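Local coordinates for F5/8 type C domain protein (Bacteroides ovatus, PDB 4ZRX) that is a putative alpha-L-fucosidase that probably hydrolyses terminal alpha-linked fucose with a TIM-barrel catalytic domain and carries an F5/8 type C domain likely to bind sugars, at residues D358-G364 and Y378-S384. Sequence-based numbering, arbitrary orientation.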
loop_
_atom_site.group_PDB
_atom_site.type_symbol
_atom_site.label_atom_id
_atom_site.label_comp_id
_atom_site.label_asym_id
_atom_site.label_seq_id
_atom_site.Cartn_x
_atom_site.Cartn_y
_atom_site.Cartn_z
ATOM N N ASP A 358 7.847 -14.385 -18.319
ATOM C CA ASP A 358 8.992 -14.611 -19.151
ATOM C C ASP A 358 10.238 -13.803 -18.739
ATOM O O ASP A 358 10.468 -12.691 -19.201
ATOM C CB ASP A 358 8.595 -14.271 -20.581
ATOM C CG ASP A 358 9.686 -14.615 -21.588
ATOM O OD1 ASP A 358 10.692 -15.297 -21.271
ATOM O OD2 ASP A 358 9.542 -14.187 -22.711
ATOM N N ASN A 359 11.024 -14.372 -17.841
ATOM C CA ASN A 359 12.267 -13.780 -17.438
ATOM C C ASN A 359 13.250 -13.838 -18.596
ATOM O O ASN A 359 13.516 -14.889 -19.116
ATOM C CB ASN A 359 12.794 -14.560 -16.251
ATOM C CG ASN A 359 14.054 -14.015 -15.700
ATOM O OD1 ASN A 359 14.614 -12.989 -16.151
ATOM N ND2 ASN A 359 14.528 -14.725 -14.705
ATOM N N ARG A 360 13.764 -12.704 -18.995
ATOM C CA ARG A 360 14.610 -12.593 -20.164
ATOM C C ARG A 360 16.091 -12.820 -19.881
ATOM O O ARG A 360 16.875 -12.966 -20.811
ATOM C CB ARG A 360 14.402 -11.266 -20.876
ATOM C CG ARG A 360 12.922 -10.937 -21.292
ATOM C CD ARG A 360 12.291 -12.004 -22.209
ATOM N NE ARG A 360 13.019 -12.113 -23.435
ATOM C CZ ARG A 360 12.637 -12.858 -24.464
ATOM N NH1 ARG A 360 11.556 -13.641 -24.401
ATOM N NH2 ARG A 360 13.371 -12.852 -25.544
ATOM N N VAL A 361 16.474 -12.833 -18.618
ATOM C CA VAL A 361 17.866 -13.056 -18.221
ATOM C C VAL A 361 18.104 -14.584 -18.274
ATOM O O VAL A 361 17.368 -15.349 -17.667
ATOM C CB VAL A 361 18.159 -12.528 -16.838
ATOM C CG1 VAL A 361 19.534 -12.873 -16.348
ATOM C CG2 VAL A 361 17.991 -11.003 -16.853
ATOM N N LYS A 362 19.190 -14.948 -18.920
ATOM C CA LYS A 362 19.694 -16.302 -18.859
ATOM C C LYS A 362 20.738 -16.269 -17.721
ATOM O O LYS A 362 21.526 -15.339 -17.576
ATOM C CB LYS A 362 20.419 -16.599 -20.173
ATOM C CG LYS A 362 19.613 -16.405 -21.419
ATOM C CD LYS A 362 20.478 -16.767 -22.699
ATOM C CE LYS A 362 20.665 -18.244 -22.787
ATOM N NZ LYS A 362 21.342 -18.633 -24.061
ATOM N N ASN A 363 20.766 -17.304 -16.966
ATOM C CA ASN A 363 21.817 -17.496 -15.985
ATOM C C ASN A 363 21.888 -16.385 -14.955
ATOM O O ASN A 363 22.953 -16.066 -14.477
ATOM C CB ASN A 363 23.125 -17.818 -16.660
ATOM C CG ASN A 363 22.947 -18.903 -17.736
ATOM O OD1 ASN A 363 22.582 -20.057 -17.414
ATOM N ND2 ASN A 363 23.191 -18.566 -18.990
ATOM N N GLY A 364 20.706 -15.886 -14.605
ATOM C CA GLY A 364 20.549 -14.805 -13.644
ATOM C C GLY A 364 20.737 -15.191 -12.171
ATOM O O GLY A 364 20.830 -14.312 -11.313
ATOM N N TYR A 378 25.054 -10.102 -17.689
ATOM C CA TYR A 378 24.096 -11.149 -17.886
ATOM C C TYR A 378 23.593 -11.133 -19.319
ATOM O O TYR A 378 23.146 -10.120 -19.836
ATOM C CB TYR A 378 22.908 -10.991 -16.934
ATOM C CG TYR A 378 23.302 -11.011 -15.471
ATOM C CD1 TYR A 378 23.736 -9.876 -14.823
ATOM C CD2 TYR A 378 23.183 -12.158 -14.724
ATOM C CE1 TYR A 378 24.110 -9.916 -13.529
ATOM C CE2 TYR A 378 23.555 -12.197 -13.408
ATOM C CZ TYR A 378 24.001 -11.108 -12.787
ATOM O OH TYR A 378 24.401 -11.139 -11.446
ATOM N N ALA A 379 23.635 -12.277 -19.982
ATOM C CA ALA A 379 23.055 -12.421 -21.318
ATOM C C ALA A 379 21.537 -12.439 -21.171
ATOM O O ALA A 379 20.972 -13.023 -20.206
ATOM C CB ALA A 379 23.534 -13.757 -21.976
ATOM N N LEU A 380 20.886 -11.831 -22.138
ATOM C CA LEU A 380 19.457 -11.948 -22.340
ATOM C C LEU A 380 19.098 -12.953 -23.399
ATOM O O LEU A 380 19.932 -13.256 -24.291
ATOM C CB LEU A 380 18.880 -10.571 -22.666
ATOM C CG LEU A 380 19.219 -9.497 -21.620
ATOM C CD1 LEU A 380 18.679 -8.124 -22.058
ATOM C CD2 LEU A 380 18.686 -9.864 -20.256
ATOM N N LYS A 381 17.880 -13.491 -23.328
ATOM C CA LYS A 381 17.282 -14.311 -24.391
ATOM C C LYS A 381 17.228 -13.518 -25.701
ATOM O O LYS A 381 17.158 -12.261 -25.710
ATOM C CB LYS A 381 15.863 -14.797 -24.061
ATOM C CG LYS A 381 15.783 -15.769 -22.922
ATOM C CD LYS A 381 14.330 -16.111 -22.662
ATOM C CE LYS A 381 14.233 -17.094 -21.579
ATOM N NZ LYS A 381 12.830 -17.289 -21.184
ATOM N N SER A 382 17.308 -14.265 -26.801
ATOM C CA SER A 382 17.139 -13.702 -28.122
ATOM C C SER A 382 15.904 -12.804 -28.274
ATOM O O SER A 382 14.803 -13.185 -27.862
ATOM C CB SER A 382 17.062 -14.836 -29.188
ATOM O OG SER A 382 16.953 -14.214 -30.462
ATOM N N LYS A 383 16.139 -11.609 -28.843
ATOM C CA LYS A 383 15.110 -10.632 -29.227
ATOM C C LYS A 383 14.368 -10.110 -28.002
ATOM O O LYS A 383 13.136 -10.121 -27.968
ATOM C CB LYS A 383 14.124 -11.221 -30.268
ATOM C CG LYS A 383 14.837 -11.523 -31.585
ATOM C CD LYS A 383 13.885 -12.019 -32.635
ATOM C CE LYS A 383 14.603 -11.995 -33.963
ATOM N NZ LYS A 383 13.823 -12.670 -35.027
ATOM N N SER A 384 15.120 -9.809 -26.954
ATOM C CA SER A 384 14.522 -9.317 -25.680
ATOM C C SER A 384 14.270 -7.833 -25.770
ATOM O O SER A 384 15.121 -7.142 -26.281
ATOM C CB SER A 384 15.488 -9.512 -24.523
ATOM O OG SER A 384 15.586 -10.868 -24.263
HETATM O O HOH W 1 24.472 -14.649 -18.384
HETATM O O HOH W 2 23.095 -12.985 -10.044
#
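Arg360 meets Ser384 side-on, its NE and NH2 both donating to the one hydroxyl oxygen, with Arg360 NE to Ser384 OG at 3.0 Å and OG close to the guanidinium plane. Bends at chi2 (-58°) and chi3 (-62°) curl the arginine chain back to bring this edge onto the serine. Ser384 OG in turn donates to Lys381 O at 2.6 Å, spanning the corner at Ser382 and Lys383. Over one guanidinium face lies CB of Lys381, whose side chain crosses the arginine at about a right angle. Beyond CG that lysine runs extended, and Lys381 NZ makes a salt bridge to Asp358 OD1 at 2.9 Å. Asp358 OD2 accepts Arg360 NH1 at 2.7 Å, a second salt bridge, on its syn side. A lysine in place of Arg360 has no two-nitrogen edge and would probably leave the Ser384 hydroxyl without its paired donors. Alongside, Lys381 N donates to Arg360 O and Lys362 N to Ala379 O, around a single bridge between Val361 and Leu380. The two methyls of Val361 part, CG1 against Tyr378 CB and CG2 3.7 Å from Leu380 CD2. The loop after helix 339-356 thus lines an edge strand, 374-381, of one sheet of the beta-sandwich domain, while Val361 also packs on Ala457 of strand 450-458. The Asp358 carboxylate, bridging two cations, probably balances part of their charge and ties the loop to the strand end at Lys381.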